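Protease VP4 (Blotched snakehead virus, PDB 2GEF) hydrolyses peptide bonds with a serine/lysine catalytic dyad and, as the protease segment of a birnavirus structural polyprotein, probably cuts that polyprotein. Local coordinates at residues A[23-28]-A[56-61]; A[30-35]-A[110-115]; A[141-146]-A[202-207]. All blocks are in the same frame, centred on the assembly; numbering follows the deposited sequence.

Contact 1: residues A[23-28]-A[56-61]; sequences RIVHFT and RDLMSP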
ATOM      1  N   ARG A  23       9.793  -3.779  14.902  1.00 24.42           N
ATOM      2  CA  ARG A  23      10.170  -5.204  14.817  1.00 21.70           C
ATOM      3  C   ARG A  23      10.389  -5.745  13.409  1.00 21.95           C
ATOM      4  O   ARG A  23       9.533  -5.616  12.536  1.00 21.90           O
ATOM      5  CB  ARG A  23       9.174  -6.058  15.522  1.00 21.99           C
ATOM      6  CG  ARG A  23       7.915  -5.349  15.857  1.00 23.34           C
ATOM      7  CD  ARG A  23       7.065  -6.326  16.692  1.00 28.39           C
ATOM      8  NE  ARG A  23       7.178  -7.703  16.170  1.00 23.10           N
ATOM      9  CZ  ARG A  23       6.864  -8.768  16.888  1.00 27.81           C
ATOM     10  NH1 ARG A  23       6.368  -8.592  18.140  1.00 19.82           N
ATOM     11  NH2 ARG A  23       7.042  -9.992  16.382  1.00 24.92           N
ATOM     12  N   ILE A  24      11.578  -6.289  13.174  1.00 20.19           N
ATOM     13  CA  ILE A  24      11.824  -7.052  11.999  1.00 20.51           C
ATOM     14  C   ILE A  24      10.867  -8.304  12.008  1.00 20.99           C
ATOM     15  O   ILE A  24      10.855  -9.070  12.937  1.00 19.81           O
ATOM     16  CB  ILE A  24      13.366  -7.395  11.823  1.00 19.64           C
ATOM     17  CG1 ILE A  24      14.286  -6.176  12.110  1.00 20.89           C
ATOM     18  CG2 ILE A  24      13.707  -7.778  10.387  1.00 17.63           C
ATOM     19  CD1 ILE A  24      13.613  -4.820  12.066  1.00 19.42           C
ATOM     20  N   VAL A  25      10.016  -8.452  10.983  1.00 22.32           N
ATOM     21  CA  VAL A  25       9.295  -9.701  10.840  1.00 22.22           C
ATOM     22  C   VAL A  25       9.476 -10.204   9.430  1.00 22.73           C
ATOM     23  O   VAL A  25       9.651  -9.444   8.425  1.00 18.64           O
ATOM     24  CB  VAL A  25       7.760  -9.723  11.349  1.00 22.84           C
ATOM     25  CG1 VAL A  25       7.157  -8.390  11.599  1.00 20.65           C
ATOM     26  CG2 VAL A  25       6.793 -10.774  10.550  1.00 23.11           C
ATOM     27  N   HIS A  26       9.425 -11.522   9.389  1.00 22.01           N
ATOM     28  CA  HIS A  26       9.716 -12.221   8.184  1.00 22.62           C
ATOM     29  C   HIS A  26       8.346 -12.567   7.601  1.00 22.65           C
ATOM     30  O   HIS A  26       7.495 -13.209   8.270  1.00 24.22           O
ATOM     31  CB  HIS A  26      10.543 -13.464   8.445  1.00 21.67           C
ATOM     32  CG  HIS A  26      10.712 -14.258   7.223  1.00 24.61           C
ATOM     33  ND1 HIS A  26      11.305 -13.736   6.090  1.00 23.39           N
ATOM     34  CD2 HIS A  26      10.277 -15.501   6.896  1.00 30.52           C
ATOM     35  CE1 HIS A  26      11.266 -14.644   5.130  1.00 30.20           C
ATOM     36  NE2 HIS A  26      10.648 -15.724   5.592  1.00 33.83           N
ATOM     37  N   PHE A  27       8.133 -12.099   6.360  1.00 21.68           N
ATOM     38  CA  PHE A  27       6.928 -12.335   5.610  1.00 19.32           C
ATOM     39  C   PHE A  27       7.352 -13.086   4.352  1.00 19.07           C
ATOM     40  O   PHE A  27       8.272 -12.682   3.581  1.00 16.66           O
ATOM     41  CB  PHE A  27       6.296 -10.984   5.178  1.00 18.04           C
ATOM     42  CG  PHE A  27       5.562 -10.300   6.285  1.00 17.30           C
ATOM     43  CD1 PHE A  27       6.011  -9.078   6.786  1.00 19.23           C
ATOM     44  CD2 PHE A  27       4.433 -10.862   6.874  1.00 13.55           C
ATOM     45  CE1 PHE A  27       5.328  -8.442   7.864  1.00 16.94           C
ATOM     46  CE2 PHE A  27       3.786 -10.208   7.951  1.00 19.09           C
ATOM     47  CZ  PHE A  27       4.226  -8.997   8.382  1.00 16.63           C
ATOM     48  N   THR A  28       6.625 -14.154   4.117  1.00 17.88           N
ATOM     49  CA  THR A  28       6.763 -14.894   2.911  1.00 15.56           C
ATOM     50  C   THR A  28       5.839 -14.343   1.798  1.00 15.82           C
ATOM     51  O   THR A  28       5.908 -14.773   0.646  1.00 16.20           O
ATOM     52  CB  THR A  28       6.420 -16.378   3.176  1.00 15.43           C
ATOM     53  OG1 THR A  28       5.119 -16.461   3.752  1.00 16.41           O
ATOM     54  CG2 THR A  28       7.460 -17.019   4.067  1.00 13.59           C
ATOM     55  N   ARG A  56      -3.181  -8.752  13.315  1.00 18.14           N
ATOM     56  CA  ARG A  56      -3.607  -7.830  14.392  1.00 18.96           C
ATOM     57  C   ARG A  56      -2.524  -7.711  15.507  1.00 19.40           C
ATOM     58  O   ARG A  56      -2.252  -6.593  16.061  1.00 20.32           O
ATOM     59  CB  ARG A  56      -4.953  -8.273  14.932  1.00 14.18           C
ATOM     60  CG  ARG A  56      -5.976  -7.962  13.911  1.00 24.19           C
ATOM     61  CD  ARG A  56      -7.399  -8.583  14.125  1.00 27.44           C
ATOM     62  NE  ARG A  56      -8.204  -7.517  14.704  1.00 30.39           N
ATOM     63  CZ  ARG A  56      -9.326  -7.766  15.410  1.00 34.25           C
ATOM     64  NH1 ARG A  56      -9.755  -9.052  15.480  1.00 15.10           N
ATOM     65  NH2 ARG A  56      -9.979  -6.747  16.036  1.00 26.52           N
ATOM     66  N   ASP A  57      -1.891  -8.845  15.808  1.00 18.12           N
ATOM     67  CA  ASP A  57      -0.873  -8.863  16.882  1.00 19.92           C
ATOM     68  C   ASP A  57       0.286  -7.969  16.621  1.00 18.24           C
ATOM     69  O   ASP A  57       1.129  -7.833  17.469  1.00 18.30           O
ATOM     70  CB  ASP A  57      -0.250 -10.238  17.094  1.00 20.93           C
ATOM     71  CG  ASP A  57       0.262 -10.881  15.820  1.00 21.44           C
ATOM     72  OD1 ASP A  57      -0.530 -11.020  14.903  1.00 23.64           O
ATOM     73  OD2 ASP A  57       1.444 -11.263  15.762  1.00 25.97           O
ATOM     74  N   LEU A  58       0.361  -7.488  15.389  1.00 17.70           N
ATOM     75  CA  LEU A  58       1.481  -6.716  14.868  1.00 17.91           C
ATOM     76  C   LEU A  58       1.089  -5.215  14.733  1.00 19.38           C
ATOM     77  O   LEU A  58       1.988  -4.344  14.591  1.00 18.82           O
ATOM     78  CB  LEU A  58       1.936  -7.240  13.532  1.00 15.61           C
ATOM     79  CG  LEU A  58       2.882  -8.449  13.451  1.00 20.40           C
ATOM     80  CD1 LEU A  58       3.096  -8.757  11.987  1.00 11.55           C
ATOM     81  CD2 LEU A  58       4.208  -8.414  14.231  1.00 13.68           C
HETATM   82  N   MSE A  59      -0.231  -4.941  14.791  1.00 19.92           N
HETATM   83  CA  MSE A  59      -0.783  -3.577  14.805  1.00 22.69           C
HETATM   84  C   MSE A  59      -0.602  -2.890  16.108  1.00 21.68           C
HETATM   85  O   MSE A  59      -0.676  -3.566  17.162  1.00 22.86           O
HETATM   86  CB  MSE A  59      -2.279  -3.644  14.599  1.00 20.35           C
HETATM   87  CG  MSE A  59      -2.594  -4.203  13.147  1.00 27.14           C
HETATM   88 SE   MSE A  59      -4.395  -4.456  12.731  1.00 34.45          SE
HETATM   89  CE  MSE A  59      -4.822  -2.663  12.326  1.00 30.42           C
ATOM     90  N   SER A  60      -0.480  -1.559  16.080  1.00 20.31           N
ATOM     91  CA  SER A  60      -0.815  -0.703  17.295  1.00 21.49           C
ATOM     92  C   SER A  60      -2.240  -1.030  17.851  1.00 19.67           C
ATOM     93  O   SER A  60      -3.131  -1.374  17.031  1.00 20.06           O
ATOM     94  CB  SER A  60      -0.750   0.796  16.894  1.00 20.26           C
ATOM     95  OG  SER A  60      -1.101   1.578  17.985  1.00 24.62           O
ATOM     96  N   PRO A  61      -2.495  -0.904  19.188  1.00 20.02           N
ATOM     97  CA  PRO A  61      -3.929  -1.086  19.681  1.00 20.52           C
ATOM     98  C   PRO A  61      -4.930  -0.003  19.109  1.00 21.14           C
ATOM     99  O   PRO A  61      -6.127  -0.228  18.875  1.00 19.49           O
ATOM    100  CB  PRO A  61      -3.785  -0.957  21.206  1.00 21.58           C
ATOM    101  CG  PRO A  61      -2.277  -1.166  21.525  1.00 19.54           C
ATOM    102  CD  PRO A  61      -1.520  -0.714  20.305  1.00 20.01           C
TER

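Contact 2: residues A[30-35]-A[110-115]; sequences GALFPV and ADVFWR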
ATOM      1  N   GLY A  30       2.811 -10.637   0.888  1.00  9.88           N
ATOM      2  CA  GLY A  30       2.373  -9.307   1.260  1.00  8.00           C
ATOM      3  C   GLY A  30       2.604  -8.383   0.074  1.00  9.31           C
ATOM      4  O   GLY A  30       3.303  -8.733  -0.814  1.00  8.74           O
ATOM      5  N   ALA A  31       1.951  -7.214   0.004  1.00  8.90           N
ATOM      6  CA  ALA A  31       2.222  -6.276  -1.070  1.00  6.77           C
ATOM      7  C   ALA A  31       2.269  -4.880  -0.453  1.00  8.16           C
ATOM      8  O   ALA A  31       1.487  -4.573   0.493  1.00  9.64           O
ATOM      9  CB  ALA A  31       1.208  -6.359  -2.166  1.00  7.34           C
ATOM     10  N   LEU A  32       3.200  -4.077  -0.948  1.00  6.92           N
ATOM     11  CA  LEU A  32       3.389  -2.674  -0.542  1.00  8.63           C
ATOM     12  C   LEU A  32       2.568  -1.749  -1.336  1.00  7.16           C
ATOM     13  O   LEU A  32       2.396  -1.908  -2.567  1.00  5.02           O
ATOM     14  CB  LEU A  32       4.892  -2.231  -0.671  1.00  6.76           C
ATOM     15  CG  LEU A  32       5.780  -3.087   0.250  1.00 10.34           C
ATOM     16  CD1 LEU A  32       7.246  -3.111  -0.350  1.00  7.97           C
ATOM     17  CD2 LEU A  32       5.846  -2.652   1.860  1.00  7.55           C
ATOM     18  N   PHE A  33       2.114  -0.714  -0.617  1.00  6.68           N
ATOM     19  CA  PHE A  33       1.389   0.352  -1.201  1.00  7.10           C
ATOM     20  C   PHE A  33       1.694   1.694  -0.388  1.00  6.97           C
ATOM     21  O   PHE A  33       2.140   1.597   0.707  1.00  7.42           O
ATOM     22  CB  PHE A  33      -0.086   0.080  -1.167  1.00  6.56           C
ATOM     23  CG  PHE A  33      -0.688  -0.091   0.253  1.00  4.47           C
ATOM     24  CD1 PHE A  33      -1.472   0.935   0.828  1.00  2.00           C
ATOM     25  CD2 PHE A  33      -0.639  -1.375   0.917  1.00  3.51           C
ATOM     26  CE1 PHE A  33      -2.073   0.757   2.121  1.00  4.84           C
ATOM     27  CE2 PHE A  33      -1.274  -1.560   2.173  1.00 10.27           C
ATOM     28  CZ  PHE A  33      -2.024  -0.543   2.753  1.00  5.80           C
ATOM     29  N   PRO A  34       1.530   2.894  -1.018  1.00  6.29           N
ATOM     30  CA  PRO A  34       1.708   4.175  -0.355  1.00  6.85           C
ATOM     31  C   PRO A  34       0.542   4.731   0.293  1.00  6.74           C
ATOM     32  O   PRO A  34      -0.586   4.430  -0.110  1.00  6.72           O
ATOM     33  CB  PRO A  34       2.283   5.046  -1.449  1.00  7.35           C
ATOM     34  CG  PRO A  34       1.502   4.571  -2.594  1.00  7.49           C
ATOM     35  CD  PRO A  34       1.494   3.065  -2.476  1.00  6.14           C
ATOM     36  N   VAL A  35       0.833   5.369   1.463  1.00  8.57           N
ATOM     37  CA  VAL A  35      -0.185   5.948   2.311  1.00  7.22           C
ATOM     38  C   VAL A  35       0.130   7.425   2.601  1.00  9.61           C
ATOM     39  O   VAL A  35       1.190   7.747   3.193  1.00  6.86           O
ATOM     40  CB  VAL A  35      -0.370   5.242   3.610  1.00  8.76           C
ATOM     41  CG1 VAL A  35      -1.490   6.068   4.531  1.00  3.23           C
ATOM     42  CG2 VAL A  35      -0.887   3.838   3.364  1.00 10.24           C
ATOM     43  N   ALA A 110       8.813   0.731   7.909  1.00  8.16           N
ATOM     44  CA  ALA A 110       9.922   1.620   7.616  1.00  8.10           C
ATOM     45  C   ALA A 110      10.895   1.136   6.565  1.00  7.16           C
ATOM     46  O   ALA A 110      11.601   1.917   6.066  1.00 10.40           O
ATOM     47  CB  ALA A 110      10.669   1.813   8.849  1.00  7.24           C
ATOM     48  N   ASP A 111      10.963  -0.153   6.247  1.00  6.75           N
ATOM     49  CA  ASP A 111      11.923  -0.704   5.340  1.00  8.96           C
ATOM     50  C   ASP A 111      11.702  -2.189   5.117  1.00 10.21           C
ATOM     51  O   ASP A 111      10.977  -2.817   5.849  1.00 11.02           O
ATOM     52  CB  ASP A 111      13.351  -0.592   5.893  1.00  9.15           C
ATOM     53  CG  ASP A 111      14.415  -0.464   4.768  1.00 11.76           C
ATOM     54  OD1 ASP A 111      14.085  -0.515   3.526  1.00 14.44           O
ATOM     55  OD2 ASP A 111      15.587  -0.297   5.125  1.00 16.95           O
ATOM     56  N   VAL A 112      12.439  -2.748   4.153  1.00 11.34           N
ATOM     57  CA  VAL A 112      12.205  -4.101   3.608  1.00 10.92           C
ATOM     58  C   VAL A 112      13.480  -4.659   3.010  1.00 10.99           C
ATOM     59  O   VAL A 112      14.137  -4.056   2.117  1.00 10.18           O
ATOM     60  CB  VAL A 112      11.061  -4.192   2.486  1.00 10.87           C
ATOM     61  CG1 VAL A 112      10.765  -5.718   2.176  1.00  9.74           C
ATOM     62  CG2 VAL A 112       9.770  -3.540   2.994  1.00  9.00           C
ATOM     63  N   PHE A 113      13.815  -5.835   3.527  1.00 11.85           N
ATOM     64  CA  PHE A 113      15.041  -6.515   3.167  1.00 13.95           C
ATOM     65  C   PHE A 113      14.547  -7.800   2.612  1.00 13.55           C
ATOM     66  O   PHE A 113      14.013  -8.555   3.376  1.00 15.15           O
ATOM     67  CB  PHE A 113      15.951  -6.739   4.427  1.00 13.77           C
ATOM     68  CG  PHE A 113      16.141  -5.452   5.239  1.00 18.22           C
ATOM     69  CD1 PHE A 113      17.003  -4.430   4.769  1.00 19.19           C
ATOM     70  CD2 PHE A 113      15.352  -5.227   6.406  1.00 20.21           C
ATOM     71  CE1 PHE A 113      17.109  -3.221   5.440  1.00 20.40           C
ATOM     72  CE2 PHE A 113      15.456  -4.087   7.113  1.00 20.41           C
ATOM     73  CZ  PHE A 113      16.364  -3.032   6.629  1.00 19.71           C
ATOM     74  N   TRP A 114      14.693  -8.003   1.295  1.00 13.24           N
ATOM     75  CA  TRP A 114      14.443  -9.287   0.604  1.00 14.08           C
ATOM     76  C   TRP A 114      15.542 -10.320   0.882  1.00 13.86           C
ATOM     77  O   TRP A 114      16.760  -9.986   1.084  1.00 17.03           O
ATOM     78  CB  TRP A 114      14.263  -9.173  -0.938  1.00 13.03           C
ATOM     79  CG  TRP A 114      12.861  -8.642  -1.282  1.00 15.79           C
ATOM     80  CD1 TRP A 114      11.741  -9.347  -1.634  1.00 15.84           C
ATOM     81  CD2 TRP A 114      12.474  -7.278  -1.248  1.00 16.12           C
ATOM     82  NE1 TRP A 114      10.671  -8.505  -1.788  1.00 17.02           N
ATOM     83  CE2 TRP A 114      11.118  -7.219  -1.621  1.00 13.53           C
ATOM     84  CE3 TRP A 114      13.184  -6.063  -1.028  1.00 16.68           C
ATOM     85  CZ2 TRP A 114      10.411  -6.003  -1.679  1.00 16.46           C
ATOM     86  CZ3 TRP A 114      12.482  -4.847  -1.095  1.00 16.59           C
ATOM     87  CH2 TRP A 114      11.074  -4.847  -1.436  1.00 11.63           C
ATOM     88  N   ARG A 115      15.063 -11.561   0.980  1.00 12.45           N
ATOM     89  CA  ARG A 115      15.869 -12.736   0.897  1.00 11.05           C
ATOM     90  C   ARG A 115      15.880 -13.222  -0.584  1.00 11.97           C
ATOM     91  O   ARG A 115      14.941 -12.960  -1.370  1.00  9.96           O
ATOM     92  CB  ARG A 115      15.204 -13.764   1.772  1.00 11.81           C
ATOM     93  CG  ARG A 115      14.912 -13.328   3.215  1.00 11.92           C
ATOM     94  CD  ARG A 115      14.851 -14.607   4.069  1.00 18.99           C
ATOM     95  NE  ARG A 115      14.961 -14.250   5.448  1.00 19.83           N
ATOM     96  CZ  ARG A 115      14.693 -14.993   6.502  1.00 20.97           C
ATOM     97  NH1 ARG A 115      14.342 -16.275   6.418  1.00 22.23           N
ATOM     98  NH2 ARG A 115      14.802 -14.393   7.673  1.00 24.58           N
TER

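Contact 3: residues A[141-146]-A[202-207]; sequences LALASS and DAADHA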
ATOM      1  N   LEU A 141      -3.880  -4.990  -1.956  1.00  9.22           N
ATOM      2  CA  LEU A 141      -4.854  -6.064  -1.520  1.00  7.92           C
ATOM      3  C   LEU A 141      -4.962  -7.283  -2.312  1.00  4.56           C
ATOM      4  O   LEU A 141      -4.899  -8.393  -1.810  1.00  3.90           O
ATOM      5  CB  LEU A 141      -6.283  -5.471  -1.416  1.00  7.63           C
ATOM      6  CG  LEU A 141      -6.292  -4.367  -0.347  1.00  6.90           C
ATOM      7  CD1 LEU A 141      -7.687  -3.708   0.013  1.00  9.20           C
ATOM      8  CD2 LEU A 141      -5.432  -4.638   0.844  1.00  5.80           C
ATOM      9  N   ALA A 142      -5.312  -7.070  -3.543  1.00  6.05           N
ATOM     10  CA  ALA A 142      -5.311  -8.090  -4.624  1.00  9.01           C
ATOM     11  C   ALA A 142      -4.067  -8.938  -4.751  1.00  7.89           C
ATOM     12  O   ALA A 142      -4.120 -10.145  -4.801  1.00  6.56           O
ATOM     13  CB  ALA A 142      -5.526  -7.453  -5.985  1.00  9.18           C
ATOM     14  N   LEU A 143      -2.966  -8.288  -5.035  1.00  9.12           N
ATOM     15  CA  LEU A 143      -1.704  -9.070  -5.168  1.00  8.77           C
ATOM     16  C   LEU A 143      -1.472  -9.829  -3.816  1.00 11.34           C
ATOM     17  O   LEU A 143      -1.037 -11.003  -3.830  1.00 12.12           O
ATOM     18  CB  LEU A 143      -0.564  -8.089  -5.496  1.00  7.66           C
ATOM     19  CG  LEU A 143      -0.979  -7.397  -6.801  1.00  7.61           C
ATOM     20  CD1 LEU A 143       0.187  -6.560  -7.247  1.00 17.91           C
ATOM     21  CD2 LEU A 143      -0.969  -8.418  -7.799  1.00  5.28           C
ATOM     22  N   ALA A 144      -1.770  -9.194  -2.659  1.00  9.21           N
ATOM     23  CA  ALA A 144      -1.367  -9.789  -1.366  1.00  8.66           C
ATOM     24  C   ALA A 144      -2.270 -10.943  -1.084  1.00  7.33           C
ATOM     25  O   ALA A 144      -1.882 -11.864  -0.454  1.00  7.33           O
ATOM     26  CB  ALA A 144      -1.356  -8.801  -0.202  1.00  6.10           C
ATOM     27  N   SER A 145      -3.484 -10.884  -1.558  1.00  8.69           N
ATOM     28  CA  SER A 145      -4.393 -11.972  -1.365  1.00 11.44           C
ATOM     29  C   SER A 145      -4.062 -13.157  -2.351  1.00 13.64           C
ATOM     30  O   SER A 145      -4.573 -14.244  -2.175  1.00 12.82           O
ATOM     31  CB  SER A 145      -5.865 -11.509  -1.627  1.00 11.05           C
ATOM     32  OG  SER A 145      -6.029 -11.692  -3.056  1.00 15.75           O
ATOM     33  N   SER A 146      -3.260 -12.934  -3.379  1.00 14.57           N
ATOM     34  CA  SER A 146      -2.987 -14.006  -4.285  1.00 16.49           C
ATOM     35  C   SER A 146      -1.550 -14.473  -4.432  1.00 16.36           C
ATOM     36  O   SER A 146      -1.336 -15.664  -4.609  1.00 16.71           O
ATOM     37  CB  SER A 146      -3.726 -13.851  -5.647  1.00 15.38           C
ATOM     38  OG  SER A 146      -3.761 -12.553  -6.226  1.00 21.89           O
ATOM     39  N   ASP A 202      -1.770  -7.170 -15.360  1.00  8.67           N
ATOM     40  CA  ASP A 202      -0.489  -6.535 -15.622  1.00  7.63           C
ATOM     41  C   ASP A 202       0.246  -6.226 -14.364  1.00  7.12           C
ATOM     42  O   ASP A 202       1.422  -6.373 -14.301  1.00  7.12           O
ATOM     43  CB  ASP A 202      -0.634  -5.223 -16.411  1.00  9.46           C
ATOM     44  CG  ASP A 202      -1.103  -5.465 -17.813  1.00 14.61           C
ATOM     45  OD1 ASP A 202      -1.719  -4.564 -18.457  1.00 15.25           O
ATOM     46  OD2 ASP A 202      -0.973  -6.653 -18.178  1.00 22.20           O
ATOM     47  N   ALA A 203      -0.447  -5.782 -13.364  1.00  8.03           N
ATOM     48  CA  ALA A 203       0.187  -5.664 -12.010  1.00  9.23           C
ATOM     49  C   ALA A 203       0.698  -6.965 -11.430  1.00  9.37           C
ATOM     50  O   ALA A 203       1.724  -6.954 -10.859  1.00 10.29           O
ATOM     51  CB  ALA A 203      -0.839  -5.051 -11.083  1.00  9.76           C
ATOM     52  N   ALA A 204      -0.031  -8.107 -11.526  1.00  6.31           N
ATOM     53  CA  ALA A 204       0.556  -9.373 -11.141  1.00  6.06           C
ATOM     54  C   ALA A 204       1.678  -9.792 -12.030  1.00  8.63           C
ATOM     55  O   ALA A 204       2.657 -10.318 -11.496  1.00 10.67           O
ATOM     56  CB  ALA A 204      -0.589 -10.532 -11.135  1.00  6.18           C
ATOM     57  N   ASP A 205       1.579  -9.574 -13.380  1.00  7.54           N
ATOM     58  CA  ASP A 205       2.747  -9.721 -14.253  1.00 10.03           C
ATOM     59  C   ASP A 205       3.968  -8.905 -13.797  1.00 11.36           C
ATOM     60  O   ASP A 205       5.036  -9.441 -13.689  1.00 12.72           O
ATOM     61  CB  ASP A 205       2.437  -9.441 -15.684  1.00 10.14           C
ATOM     62  CG  ASP A 205       1.618 -10.571 -16.350  1.00 12.44           C
ATOM     63  OD1 ASP A 205       1.254 -11.590 -15.674  1.00 15.81           O
ATOM     64  OD2 ASP A 205       1.363 -10.445 -17.559  1.00 13.99           O
ATOM     65  N   HIS A 206       3.779  -7.646 -13.461  1.00 10.85           N
ATOM     66  CA  HIS A 206       4.824  -6.794 -13.069  1.00  8.86           C
ATOM     67  C   HIS A 206       5.448  -7.316 -11.738  1.00  7.95           C
ATOM     68  O   HIS A 206       6.635  -7.300 -11.539  1.00  8.87           O
ATOM     69  CB  HIS A 206       4.307  -5.373 -12.870  1.00  9.73           C
ATOM     70  CG  HIS A 206       5.362  -4.451 -12.281  1.00  2.08           C
ATOM     71  ND1 HIS A 206       5.745  -4.516 -10.977  1.00  7.11           N
ATOM     72  CD2 HIS A 206       6.190  -3.543 -12.864  1.00  5.03           C
ATOM     73  CE1 HIS A 206       6.703  -3.637 -10.730  1.00  7.28           C
ATOM     74  NE2 HIS A 206       7.036  -3.078 -11.875  1.00  7.27           N
ATOM     75  N   ALA A 207       4.633  -7.789 -10.826  1.00 11.10           N
ATOM     76  CA  ALA A 207       5.037  -8.244  -9.506  1.00  9.28           C
ATOM     77  C   ALA A 207       6.012  -9.447  -9.668  1.00 12.91           C
ATOM     78  O   ALA A 207       7.096  -9.513  -9.115  1.00  9.74           O
ATOM     79  CB  ALA A 207       3.713  -8.515  -8.644  1.00  9.37           C
TER

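Contact 1: residues A[23-28]-A[56-61]
L58 packs against R23, V25 and F27, three alternate residues on one side of strand 22-27. That strand is an outermost one of a three-stranded antiparallel sheet. L58 closes a 3-10 turn, residues 56-58, and brings the loop that follows strand 43-52 up to the sheet. Its CB and CG stand back from the strand, and the two methyls do the touching. CG lies anti to the carbonyl carbon (chi1 -82°), which points the fork at the strand. L58 CD1 goes to the aromatic end, 3.8 Å from F27 CZ, and approaches that ring obliquely. CD2 takes the other end. L58 CD2 sits over one face of the R23 guanidinium, near its rim, 3.6 Å from R23 NE. The R23 chain bends at chi3 (-39°) and crosses the leucine at about a right angle. V25 fills the middle and meets the leucine tip to tip, with V25 CG1 4.0 Å from L58 CD2. The grip is therefore apolar except for the arginine. L107 of strand 104-109 touches both L58 and F27. Within the strand, V25 CG2 lies 3.7 Å above the plane of the F27 ring, offset toward the rim.

Contact 2: residues A[30-35]-A[110-115]
L32 meets V112 and W114 in a buried apolar contact between two sheets. L32 is on strand 31-38 of the larger, six-stranded mixed sheet. V112 and W114 are on strand 111-114, an outermost strand of the three-stranded antiparallel sheet. The backbones stay well apart, with the CA atoms of L32 and V112 9.8 Å from each other. The L32 and V112 side chains run antiparallel and overlap alongside, not end on. L32 CD2 comes to 4.2 Å from V112 CG2. The other leucine methyl, L32 CD1, lies 4.3 Å from W114 CH2, oblique to the indole. The two methyls of V112 divide the work. V112 CG1 is anti to the backbone N (chi1 -171°) and sits 3.6 Å above the W114 ring plane, toward its rim. CG2 is thereby left to face the leucine. W114 NE1 donates to V150 O. Separately, K152 makes a cation-pi contact with the indole. The side chain of L32 is about 11 Å from that of the catalytic K173, so this core is near the dyad but not part of it. L182 touches both L32 and W114 from a loop. I49 of strand 43-52 packs on L32, while V122 and A120 of strand 120-126 pack on V112. Helix 138-146 borders strand 31-38 through A140 and A144, which touch A31.

Contact 3: residues A[141-146]-A[202-207]
L143 of helix 138-146 presses into a row of small residues, A203, A204 and A207, on helix 200-209. The axes of segments 141-146 and 202-207 cross at -60° and come no closer than 10.4 Å. The leucine spans the gap to this face of alanines, with the CA atoms of L143 and A204 6.4 Å apart. The tight part is made by a single fork. With chi1 at -59°, L143 CG swings to the side of its own backbone N, opposite the carbonyl carbon, and both methyls reach across. L143 CD2 lands on the backbone of A204, 3.8 Å from A204 CA, and also touches that residue's CB. L143 CD1 lies between A203 and A207. L143 CD1 is 3.9 Å from A203 O and 4.3 Å from A207 CB, so it bridges residues one helical turn apart. All of these contacts are van der Waals.

The other side of the crossing is looser. S146 is exposed and its side chain makes no contact with 202-207. D205 is exposed too, and its side chain is well away from segment 141-146. Here the serine hydroxyls turn back on their own helix. S146 OG donates to A142 O at 2.8 Å, and S145 OG donates to A142 O at 3.0 Å. The hydroxyls come from opposite faces of the carbonyl plane. Two hydroxyls thus grip the A142 carbonyl oxygen.

Strand 154-160 adjoins the tight part through Y155, which touches both L143 and A207. The Y155 hydroxyl also bonds H206 ND1, which ties helix 200-209 to that strand. On another side of helix 138-146, A50 of strand 43-52 packs against L141 and A144, and R52 NH2 bonds A144 O.

Overall arrangement
From the N terminus the chain first runs through 23-28 and then directly into 30-35. Contact 1 closes the first loop when 56-61 returns to strand 22-27. Contact 2 closes later, at 110-115, after strands 43-52 and 104-109. The two loops cross: 30-35 lies between the segments of contact 1, but its partner 110-115 lies beyond 56-61, so the segments alternate. They also touch, H26 against R115. Contact 3 follows in series: helix 138-146 comes soon after the nucleophile S136, and helix 200-209 closes the loop near the C terminus. It meets contact 2 where A31 packs on L143 and A144. Together they join the three-stranded sheet, the six-stranded mixed sheet and the two helices.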